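Local structure of hemolysin-related protein (Vibrio cholerae serotype O1, 5V6F) at residues I6-S10 and G79-V83; Q13-V19 and K120-T126; L27-I33 and L97-Y102. The protein binds mannose-containing glycans through its second beta-prism lectin domain, the part described here, and is probably involved in attaching the biofilm to host surfaces. All coordinates share one frame; numbering follows the deposited sequence.

Contact 1: residues I6-S10 and G79-V83; sequences IFGYS and GYHIV
The rings of Tyr9 and Tyr80 meet in an offset edge-to-face pair, their centroids 5.5 Å apart and their planes at 69°. Tyr80 turns its edge to the face of Tyr9, and Tyr80 CD1 comes within 3.4 Å of Tyr9 OH, which lies near the plane of the Tyr80 ring. The same side chain reaches over the Tyr9 face with its methylene, Tyr80 CB standing 3.9 Å from the centroid of the Tyr9 ring in a CH-pi contact. Next to the ring pair the two segments meet through aliphatic groups. Ile82 holds its CG1 branch anti to its own carbonyl carbon (chi1 -67°) and the branch runs on extended, so that Ile82 CD1 reaches 3.6 Å from Phe7 O and CG1 lies 4.0 Å from Gly8 CA. Gly8 has a positive phi (82°), which suits glycine, and without a side chain it lets Ile82 come this close.

The second shell supplies the polar links. Lys107 donates to Gly8 O and makes a cation-pi contact with Tyr9, while Glu109 accepts from Gly8 N. His81 points away from residues 6-10 and is fixed by Glu132 at ND1 and the Gly78 carbonyl at NE2; with two acceptors it would be inclined to carry a positive charge.

No hydrogen bond crosses between the segments: these strands of different sheets meet by aromatic and aliphatic packing.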
loop_
_atom_site.group_PDB
_atom_site.type_symbol
_atom_site.label_atom_id
_atom_site.label_comp_id
_atom_site.label_asym_id
_atom_site.label_seq_id
_atom_site.Cartn_x
_atom_site.Cartn_y
_atom_site.Cartn_z
ATOM N N ILE A 6 10.206 -4.509 -3.387
ATOM C CA ILE A 6 8.913 -5.053 -2.991
ATOM C C ILE A 6 8.788 -4.846 -1.486
ATOM O O ILE A 6 9.527 -5.451 -0.706
ATOM C CB ILE A 6 8.778 -6.534 -3.366
ATOM C CG1 ILE A 6 8.900 -6.715 -4.884
ATOM C CG2 ILE A 6 7.450 -7.087 -2.861
ATOM C CD1 ILE A 6 8.920 -8.172 -5.340
ATOM N N PHE A 7 7.881 -3.961 -1.081
ATOM C CA PHE A 7 7.606 -3.743 0.330
ATOM C C PHE A 7 6.693 -4.843 0.851
ATOM O O PHE A 7 5.759 -5.270 0.169
ATOM C CB PHE A 7 6.953 -2.377 0.544
ATOM C CG PHE A 7 7.674 -1.250 -0.128
ATOM C CD1 PHE A 7 8.924 -0.853 0.311
ATOM C CD2 PHE A 7 7.100 -0.585 -1.199
ATOM C CE1 PHE A 7 9.594 0.183 -0.308
ATOM C CE2 PHE A 7 7.760 0.455 -1.822
ATOM C CZ PHE A 7 9.011 0.841 -1.375
ATOM N N GLY A 8 6.970 -5.308 2.058
ATOM C CA GLY A 8 6.174 -6.378 2.631
ATOM C C GLY A 8 6.634 -7.718 2.110
ATOM O O GLY A 8 7.828 -8.029 2.130
ATOM N N TYR A 9 5.681 -8.517 1.628
ATOM C CA TYR A 9 5.919 -9.905 1.261
ATOM C C TYR A 9 5.251 -10.180 -0.078
ATOM O O TYR A 9 4.300 -9.499 -0.466
ATOM C CB TYR A 9 5.389 -10.850 2.346
ATOM C CG TYR A 9 5.669 -10.337 3.744
ATOM C CD1 TYR A 9 6.878 -10.597 4.372
ATOM C CD2 TYR A 9 4.730 -9.574 4.425
ATOM C CE1 TYR A 9 7.141 -10.119 5.644
ATOM C CE2 TYR A 9 4.983 -9.094 5.698
ATOM C CZ TYR A 9 6.191 -9.371 6.302
ATOM O OH TYR A 9 6.458 -8.898 7.571
ATOM N N SER A 10 5.755 -11.198 -0.783
ATOM C CA SER A 10 5.321 -11.469 -2.151
ATOM C C SER A 10 5.023 -12.948 -2.375
ATOM O O SER A 10 5.167 -13.451 -3.494
ATOM C CB SER A 10 6.373 -10.995 -3.149
ATOM O OG SER A 10 7.606 -11.654 -2.937
ATOM N N GLY A 79 -1.260 -14.070 9.898
ATOM C CA GLY A 79 -0.529 -13.885 8.665
ATOM C C GLY A 79 0.380 -12.669 8.676
ATOM O O GLY A 79 0.204 -11.721 9.442
ATOM N N TYR A 80 1.371 -12.714 7.786
ATOM C CA TYR A 80 2.276 -11.599 7.548
ATOM C C TYR A 80 1.714 -10.725 6.432
ATOM O O TYR A 80 1.496 -11.202 5.312
ATOM C CB TYR A 80 3.672 -12.108 7.185
ATOM C CG TYR A 80 4.479 -12.545 8.386
ATOM C CD1 TYR A 80 5.259 -11.638 9.091
ATOM C CD2 TYR A 80 4.447 -13.862 8.825
ATOM C CE1 TYR A 80 5.993 -12.033 10.194
ATOM C CE2 TYR A 80 5.179 -14.266 9.927
ATOM C CZ TYR A 80 5.948 -13.346 10.607
ATOM O OH TYR A 80 6.677 -13.735 11.707
ATOM N N HIS A 81 1.488 -9.448 6.733
ATOM C CA HIS A 81 0.946 -8.514 5.754
ATOM C C HIS A 81 1.536 -7.134 5.999
ATOM O O HIS A 81 2.233 -6.897 6.986
ATOM C CB HIS A 81 -0.583 -8.410 5.827
ATOM C CG HIS A 81 -1.278 -9.692 6.159
ATOM N ND1 HIS A 81 -1.726 -10.568 5.194
ATOM C CD2 HIS A 81 -1.633 -10.230 7.348
ATOM C CE1 HIS A 81 -2.311 -11.598 5.776
ATOM N NE2 HIS A 81 -2.271 -11.416 7.083
ATOM N N ILE A 82 1.231 -6.218 5.085
ATOM C CA ILE A 82 1.469 -4.800 5.321
ATOM C C ILE A 82 0.367 -4.290 6.233
ATOM O O ILE A 82 -0.825 -4.470 5.949
ATOM C CB ILE A 82 1.510 -4.024 3.994
ATOM C CG1 ILE A 82 2.741 -4.447 3.181
ATOM C CG2 ILE A 82 1.494 -2.507 4.254
ATOM C CD1 ILE A 82 2.891 -3.750 1.829
ATOM N N VAL A 83 0.754 -3.661 7.340
ATOM C CA VAL A 83 -0.214 -3.158 8.300
ATOM C C VAL A 83 -0.301 -1.636 8.311
ATOM O O VAL A 83 -1.348 -1.099 8.701
ATOM C CB VAL A 83 0.063 -3.692 9.724
ATOM C CG1 VAL A 83 -0.131 -5.207 9.754
ATOM C CG2 VAL A 83 1.460 -3.312 10.209
#

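Contact 2: residues Q13-V19 and K120-T126; sequences QQSQRVV and KQINVWT
Gln14 lies alongside Trp125, both pointing the same way, with its aliphatic chain spread over one face of the indole. Its CG is set anti to the backbone N (chi1 -176°) and the chain stays extended, which brings Gln14 CG to 4.0 Å from the centroid of the five-membered ring of Trp125, a CH-pi contact; Gln14 CB approaches Trp125 NE1 at 3.4 Å. The Gln14 amide is turned 35° from the indole plane and ends near Asn123.

Gln16 and Asn123 run side by side, their amide planes only 15° apart. Their oxygens, Gln16 OE1 and Asn123 OD1, are both acceptors and sit 3.4 Å apart without bonding. Asn123 OD1 is instead engaged by Gln121 NE2 at 2.8 Å, while Asn123 ND2 donates to Gln135 OE1.

On the face carrying Ser15, Arg17, Ile122, Val124 and Thr126, Arg17 bends at chi2 and leads away from strand 121-126; NH1 donates to Gln16 O at 3.0 Å and NE to the carbonyl of Asn42. Val44 of another sheet packs against Ser15, Arg17, Val124 and Thr126.

The backbone pairing is regular from Ser15 to Arg17, with a nearly straight bond from Ser15 N to Val124 O (2.7 Å). At one end Gln13 N gives Thr126 O only a weak bond; at the other Val19 N, past the last strand pair, still donates to Lys120 O, and a water bridges Val19 O and Lys120 O. Lys120 and Gln121 together oppose Val137 in a classic beta bulge. This antiparallel pair forms the margin of one of the three four-stranded sheets of the beta-prism fold.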
loop_
_atom_site.group_PDB
_atom_site.type_symbol
_atom_site.label_atom_id
_atom_site.label_comp_id
_atom_site.label_asym_id
_atom_site.label_seq_id
_atom_site.Cartn_x
_atom_site.Cartn_y
_atom_site.Cartn_z
ATOM N N GLN A 13 -0.669 -13.840 -4.407
ATOM C CA GLN A 13 -0.880 -13.625 -5.834
ATOM C C GLN A 13 -0.599 -12.184 -6.241
ATOM O O GLN A 13 -1.014 -11.238 -5.568
ATOM C CB GLN A 13 -2.310 -13.995 -6.218
ATOM C CG GLN A 13 -2.608 -15.478 -6.097
ATOM C CD GLN A 13 -3.122 -15.853 -4.721
ATOM O OE1 GLN A 13 -3.999 -15.187 -4.169
ATOM N NE2 GLN A 13 -2.576 -16.925 -4.160
ATOM N N GLN A 14 0.079 -12.024 -7.376
ATOM C CA GLN A 14 0.486 -10.711 -7.858
ATOM C C GLN A 14 -0.538 -10.137 -8.832
ATOM O O GLN A 14 -0.899 -10.780 -9.825
ATOM C CB GLN A 14 1.850 -10.794 -8.540
ATOM C CG GLN A 14 2.374 -9.436 -8.986
ATOM C CD GLN A 14 3.703 -9.508 -9.704
ATOM O OE1 GLN A 14 4.396 -10.523 -9.665
ATOM N NE2 GLN A 14 4.066 -8.418 -10.365
ATOM N N SER A 15 -0.985 -8.915 -8.554
ATOM C CA SER A 15 -1.773 -8.129 -9.486
ATOM C C SER A 15 -0.984 -6.887 -9.880
ATOM O O SER A 15 -0.073 -6.452 -9.170
ATOM C CB SER A 15 -3.125 -7.721 -8.889
ATOM O OG SER A 15 -3.952 -8.853 -8.657
ATOM N N GLN A 16 -1.338 -6.320 -11.030
ATOM C CA GLN A 16 -0.625 -5.174 -11.580
ATOM C C GLN A 16 -1.641 -4.092 -11.912
ATOM O O GLN A 16 -2.599 -4.342 -12.649
ATOM C CB GLN A 16 0.202 -5.588 -12.808
ATOM C CG GLN A 16 1.091 -6.807 -12.495
ATOM C CD GLN A 16 2.203 -7.061 -13.501
ATOM O OE1 GLN A 16 3.358 -7.306 -13.120
ATOM N NE2 GLN A 16 1.864 -7.031 -14.780
ATOM N N ARG A 17 -1.452 -2.903 -11.344
ATOM C CA ARG A 17 -2.403 -1.805 -11.500
ATOM C C ARG A 17 -1.689 -0.603 -12.102
ATOM O O ARG A 17 -0.794 -0.021 -11.478
ATOM C CB ARG A 17 -3.056 -1.458 -10.164
ATOM C CG ARG A 17 -4.036 -2.531 -9.671
ATOM C CD ARG A 17 -5.218 -2.699 -10.635
ATOM N NE ARG A 17 -6.143 -3.763 -10.241
ATOM C CZ ARG A 17 -6.116 -5.008 -10.706
ATOM N NH1 ARG A 17 -5.200 -5.391 -11.587
ATOM N NH2 ARG A 17 -7.013 -5.887 -10.280
ATOM N N VAL A 18 -2.089 -0.242 -13.312
ATOM C CA VAL A 18 -1.474 0.855 -14.045
ATOM C C VAL A 18 -1.989 2.174 -13.495
ATOM O O VAL A 18 -3.190 2.341 -13.244
ATOM C CB VAL A 18 -1.761 0.714 -15.552
ATOM C CG1 VAL A 18 -1.289 1.937 -16.319
ATOM C CG2 VAL A 18 -1.098 -0.543 -16.096
ATOM N N VAL A 19 -1.072 3.116 -13.299
ATOM C CA VAL A 19 -1.428 4.449 -12.830
ATOM C C VAL A 19 -1.948 5.263 -14.007
ATOM O O VAL A 19 -1.296 5.354 -15.057
ATOM C CB VAL A 19 -0.221 5.132 -12.171
ATOM C CG1 VAL A 19 -0.616 6.493 -11.647
ATOM C CG2 VAL A 19 0.336 4.263 -11.051
ATOM N N LYS A 120 4.567 4.504 -12.774
ATOM C CA LYS A 120 3.641 4.157 -13.844
ATOM C C LYS A 120 2.755 2.969 -13.504
ATOM O O LYS A 120 1.712 2.791 -14.141
ATOM C CB LYS A 120 4.406 3.864 -15.142
ATOM C CG LYS A 120 5.131 2.524 -15.185
ATOM C CD LYS A 120 5.981 2.410 -16.443
ATOM C CE LYS A 120 6.602 1.026 -16.589
ATOM N NZ LYS A 120 7.643 0.992 -17.657
ATOM N N GLN A 121 3.126 2.178 -12.503
ATOM C CA GLN A 121 2.398 0.964 -12.180
ATOM C C GLN A 121 2.682 0.607 -10.731
ATOM O O GLN A 121 3.770 0.873 -10.214
ATOM C CB GLN A 121 2.801 -0.174 -13.130
ATOM C CG GLN A 121 2.164 -1.528 -12.858
ATOM C CD GLN A 121 2.521 -2.549 -13.921
ATOM O OE1 GLN A 121 2.154 -2.403 -15.088
ATOM N NE2 GLN A 121 3.249 -3.586 -13.525
ATOM N N ILE A 122 1.677 0.036 -10.074
ATOM C CA ILE A 122 1.819 -0.518 -8.736
ATOM C C ILE A 122 1.553 -2.009 -8.846
ATOM O O ILE A 122 0.482 -2.422 -9.313
ATOM C CB ILE A 122 0.861 0.129 -7.724
ATOM C CG1 ILE A 122 0.960 1.658 -7.775
ATOM C CG2 ILE A 122 1.168 -0.386 -6.311
ATOM C CD1 ILE A 122 -0.048 2.374 -6.881
ATOM N N ASN A 123 2.527 -2.813 -8.444
ATOM C CA ASN A 123 2.307 -4.237 -8.277
ATOM C C ASN A 123 1.829 -4.470 -6.854
ATOM O O ASN A 123 2.342 -3.859 -5.915
ATOM C CB ASN A 123 3.585 -5.029 -8.559
ATOM C CG ASN A 123 4.081 -4.844 -9.981
ATOM O OD1 ASN A 123 3.290 -4.720 -10.914
ATOM N ND2 ASN A 123 5.396 -4.821 -10.151
ATOM N N VAL A 124 0.814 -5.320 -6.705
ATOM C CA VAL A 124 0.189 -5.583 -5.415
ATOM C C VAL A 124 0.062 -7.087 -5.239
ATOM O O VAL A 124 -0.429 -7.780 -6.136
ATOM C CB VAL A 124 -1.198 -4.922 -5.300
ATOM C CG1 VAL A 124 -1.761 -5.115 -3.897
ATOM C CG2 VAL A 124 -1.122 -3.440 -5.661
ATOM N N TRP A 125 0.489 -7.585 -4.083
ATOM C CA TRP A 125 0.383 -8.997 -3.744
ATOM C C TRP A 125 -0.696 -9.165 -2.682
ATOM O O TRP A 125 -0.643 -8.516 -1.631
ATOM C CB TRP A 125 1.723 -9.543 -3.247
ATOM C CG TRP A 125 2.744 -9.708 -4.330
ATOM C CD1 TRP A 125 3.073 -10.867 -4.974
ATOM C CD2 TRP A 125 3.572 -8.683 -4.902
ATOM N NE1 TRP A 125 4.054 -10.629 -5.905
ATOM C CE2 TRP A 125 4.377 -9.297 -5.882
ATOM C CE3 TRP A 125 3.708 -7.309 -4.680
ATOM C CZ2 TRP A 125 5.305 -8.583 -6.642
ATOM C CZ3 TRP A 125 4.633 -6.603 -5.432
ATOM C CH2 TRP A 125 5.418 -7.241 -6.402
ATOM N N THR A 126 -1.680 -10.016 -2.968
ATOM C CA THR A 126 -2.743 -10.313 -2.020
ATOM C C THR A 126 -3.155 -11.768 -2.174
ATOM O O THR A 126 -3.139 -12.314 -3.282
ATOM C CB THR A 126 -3.971 -9.412 -2.211
ATOM O OG1 THR A 126 -4.948 -9.715 -1.204
ATOM C CG2 THR A 126 -4.601 -9.602 -3.592
HETATM O O HOH W 1 1.209 4.736 -16.160
#

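Contact 3: residues L27-I33 and L97-Y102; sequences LRSGFAI and LGSTHY. With MAN (alpha-D-mannopyranose), chain B; BMA (beta-D-mannopyranose), chain C.
Phe31 is sandwiched between a protein ring and a sugar: Tyr102 covers one face and C1 of the bound alpha-mannose lies over the other, toward the rim. The aromatic pair is an offset stack, centroids 3.8 Å apart and planes at 13°, and it is tight, with Phe31 CE2 only 3.3 Å from Tyr102 CZ. The beta-mannose adds its C6, 3.4 Å from Phe31 CD2.

The backbone at the foot of this ring binds the same alpha-mannose. Phe31 N donates to O5 of the alpha-mannose at 2.9 Å in a nearly straight bond (167°), and Ala32 N donates to its O6.

No direct hydrogen bond joins the two segments; two waters do that work. One connects Ser29 OG, Gly30 O and Gly98 N, and Ser29 OG also accepts from Arg57. The other links Phe31 O, Ser99 O and Tyr102 N, lying at the edge of the Tyr102 ring. Gly98 CA makes a CA-H...O contact with Gly30 O at 3.4 Å. With its hydroxyl swung opposite the backbone N (chi1 174°), Ser99 OG accepts from His101 N at 3.0 Å and closes an ST turn that leads into Tyr102.

Deeper in, Leu97 CD1 packs on Leu27 CD1 at 3.9 Å. With Asp34, Thr51, Gly53 and Gly54 also bonding the alpha-mannose and Tyr75 the beta-mannose, this is the glycan-binding site of the beta-prism lectin domain.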
loop_
_atom_site.group_PDB
_atom_site.type_symbol
_atom_site.label_atom_id
_atom_site.label_comp_id
_atom_site.label_asym_id
_atom_site.label_seq_id
_atom_site.Cartn_x
_atom_site.Cartn_y
_atom_site.Cartn_z
ATOM N N LEU A 27 -6.511 3.327 -1.463
ATOM C CA LEU A 27 -6.330 2.293 -0.458
ATOM C C LEU A 27 -7.584 2.162 0.389
ATOM O O LEU A 27 -8.230 3.163 0.716
ATOM C CB LEU A 27 -5.145 2.597 0.463
ATOM C CG LEU A 27 -3.769 2.738 -0.185
ATOM C CD1 LEU A 27 -3.485 4.189 -0.564
ATOM C CD2 LEU A 27 -2.701 2.191 0.749
ATOM N N ARG A 28 -7.924 0.920 0.729
ATOM C CA ARG A 28 -8.803 0.622 1.851
ATOM C C ARG A 28 -7.939 0.164 3.015
ATOM O O ARG A 28 -7.026 -0.648 2.830
ATOM C CB ARG A 28 -9.831 -0.453 1.493
ATOM C CG ARG A 28 -11.044 0.082 0.747
ATOM C CD ARG A 28 -12.176 -0.946 0.675
ATOM N NE ARG A 28 -12.027 -1.879 -0.444
ATOM C CZ ARG A 28 -11.584 -3.134 -0.352
ATOM N NH1 ARG A 28 -11.219 -3.657 0.814
ATOM N NH2 ARG A 28 -11.503 -3.880 -1.445
ATOM N N SER A 29 -8.210 0.692 4.206
ATOM C CA SER A 29 -7.384 0.369 5.357
ATOM C C SER A 29 -8.221 0.425 6.626
ATOM O O SER A 29 -9.254 1.098 6.694
ATOM C CB SER A 29 -6.179 1.318 5.471
ATOM O OG SER A 29 -6.585 2.652 5.756
ATOM N N GLY A 30 -7.744 -0.304 7.634
ATOM C CA GLY A 30 -8.277 -0.273 8.983
ATOM C C GLY A 30 -7.128 -0.400 9.965
ATOM O O GLY A 30 -6.301 0.512 10.060
ATOM N N PHE A 31 -7.059 -1.518 10.695
ATOM C CA PHE A 31 -5.872 -1.849 11.478
ATOM C C PHE A 31 -4.729 -2.351 10.607
ATOM O O PHE A 31 -3.613 -2.523 11.111
ATOM C CB PHE A 31 -6.185 -2.918 12.532
ATOM C CG PHE A 31 -7.106 -2.460 13.639
ATOM C CD1 PHE A 31 -7.665 -1.192 13.638
ATOM C CD2 PHE A 31 -7.410 -3.317 14.685
ATOM C CE1 PHE A 31 -8.509 -0.787 14.657
ATOM C CE2 PHE A 31 -8.252 -2.917 15.709
ATOM C CZ PHE A 31 -8.802 -1.649 15.692
ATOM N N ALA A 32 -4.987 -2.604 9.328
ATOM C CA ALA A 32 -3.975 -3.045 8.377
ATOM C C ALA A 32 -4.306 -2.417 7.029
ATOM O O ALA A 32 -5.200 -1.572 6.924
ATOM C CB ALA A 32 -3.919 -4.576 8.307
ATOM N N ILE A 33 -3.580 -2.822 5.992
ATOM C CA ILE A 33 -3.854 -2.381 4.629
ATOM C C ILE A 33 -4.687 -3.467 3.956
ATOM O O ILE A 33 -4.210 -4.587 3.731
ATOM C CB ILE A 33 -2.561 -2.091 3.854
ATOM C CG1 ILE A 33 -1.746 -0.980 4.539
ATOM C CG2 ILE A 33 -2.879 -1.723 2.403
ATOM C CD1 ILE A 33 -2.488 0.342 4.758
ATOM N N LEU A 97 -1.748 5.568 6.897
ATOM C CA LEU A 97 -2.875 4.660 6.762
ATOM C C LEU A 97 -2.527 3.324 7.405
ATOM O O LEU A 97 -1.366 2.911 7.432
ATOM C CB LEU A 97 -3.250 4.461 5.293
ATOM C CG LEU A 97 -3.572 5.747 4.527
ATOM C CD1 LEU A 97 -4.016 5.418 3.109
ATOM C CD2 LEU A 97 -4.630 6.582 5.247
ATOM N N GLY A 98 -3.545 2.655 7.932
ATOM C CA GLY A 98 -3.317 1.442 8.692
ATOM C C GLY A 98 -2.865 1.754 10.109
ATOM O O GLY A 98 -3.093 2.846 10.645
ATOM N N SER A 99 -2.205 0.772 10.721
ATOM C CA SER A 99 -1.789 0.871 12.113
ATOM C C SER A 99 -0.545 0.026 12.334
ATOM O O SER A 99 -0.361 -1.011 11.696
ATOM C CB SER A 99 -2.897 0.402 13.068
ATOM O OG SER A 99 -2.428 0.370 14.409
ATOM N N THR A 100 0.298 0.461 13.268
ATOM C CA THR A 100 1.450 -0.328 13.683
ATOM C C THR A 100 1.196 -1.122 14.959
ATOM O O THR A 100 2.109 -1.798 15.441
ATOM C CB THR A 100 2.674 0.577 13.889
ATOM O OG1 THR A 100 2.427 1.492 14.967
ATOM C CG2 THR A 100 2.990 1.362 12.624
ATOM N N HIS A 101 -0.015 -1.075 15.510
ATOM C CA HIS A 101 -0.257 -1.542 16.869
ATOM C C HIS A 101 -0.884 -2.928 16.950
ATOM O O HIS A 101 -1.051 -3.445 18.060
ATOM C CB HIS A 101 -1.142 -0.538 17.610
ATOM C CG HIS A 101 -0.497 0.798 17.800
ATOM N ND1 HIS A 101 0.275 1.101 18.900
ATOM C CD2 HIS A 101 -0.496 1.906 17.022
ATOM C CE1 HIS A 101 0.718 2.342 18.797
ATOM N NE2 HIS A 101 0.264 2.852 17.666
ATOM N N TYR A 102 -1.222 -3.551 15.825
ATOM C CA TYR A 102 -1.896 -4.844 15.840
ATOM C C TYR A 102 -1.087 -5.908 15.111
ATOM O O TYR A 102 -1.638 -6.809 14.473
ATOM C CB TYR A 102 -3.297 -4.716 15.252
ATOM C CG TYR A 102 -4.141 -3.740 16.032
ATOM C CD1 TYR A 102 -4.135 -2.389 15.723
ATOM C CD2 TYR A 102 -4.913 -4.163 17.103
ATOM C CE1 TYR A 102 -4.890 -1.490 16.442
ATOM C CE2 TYR A 102 -5.676 -3.269 17.832
ATOM C CZ TYR A 102 -5.658 -1.932 17.498
ATOM O OH TYR A 102 -6.413 -1.036 18.222
HETATM C C1 MAN B . -10.287 -3.562 11.214
HETATM C C2 MAN B . -11.480 -3.164 10.361
HETATM C C3 MAN B . -11.614 -4.145 9.209
HETATM C C4 MAN B . -10.273 -4.302 8.446
HETATM C C5 MAN B . -9.111 -4.610 9.428
HETATM C C6 MAN B . -7.725 -4.613 8.770
HETATM O O2 MAN B . -11.290 -1.884 9.771
HETATM O O3 MAN B . -12.656 -3.754 8.317
HETATM O O4 MAN B . -10.374 -5.369 7.521
HETATM O O5 MAN B . -9.100 -3.624 10.473
HETATM O O6 MAN B . -7.520 -3.350 8.137
HETATM C C1 BMA C . -11.208 -7.593 14.931
HETATM C C2 BMA C . -11.715 -8.662 13.971
HETATM C C3 BMA C . -10.700 -8.834 12.815
HETATM C C4 BMA C . -10.248 -7.495 12.219
HETATM C C5 BMA C . -9.868 -6.497 13.328
HETATM C C6 BMA C . -9.606 -5.112 12.809
HETATM O O1 BMA C . -12.202 -7.355 15.900
HETATM O O2 BMA C . -12.962 -8.281 13.402
HETATM O O3 BMA C . -11.223 -9.613 11.760
HETATM O O4 BMA C . -9.133 -7.723 11.338
HETATM O O5 BMA C . -10.964 -6.397 14.261
HETATM O O6 BMA C . -10.601 -4.809 11.843
HETATM O O HOH W 2 -6.474 2.893 8.447
HETATM O O HOH W 3 -1.456 -3.194 12.939
#

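From the N terminus, residues 6-10 open contact 1, which closes at residues 79-83 and joins strand 7-8 of one sheet to strand 80-89 of another. Residues 13-19 then open contact 2; its partner, 120-126, comes late in the chain, so contacts 1 and 2 cross, meeting where Ile6 and Ser10 pack on Trp125. Residues 27-33 open contact 3, closed by 97-102 before contact 2 closes; contact 3 thus nests within contact 2 but crosses contact 1. Probable hydrogen bonds between Ser99 N and Val83 O and between Ile33 N and Ile82 O join contacts 1 and 3. Contact 2 pairs strands within one sheet, whereas contacts 1 and 3 tie different sheets together.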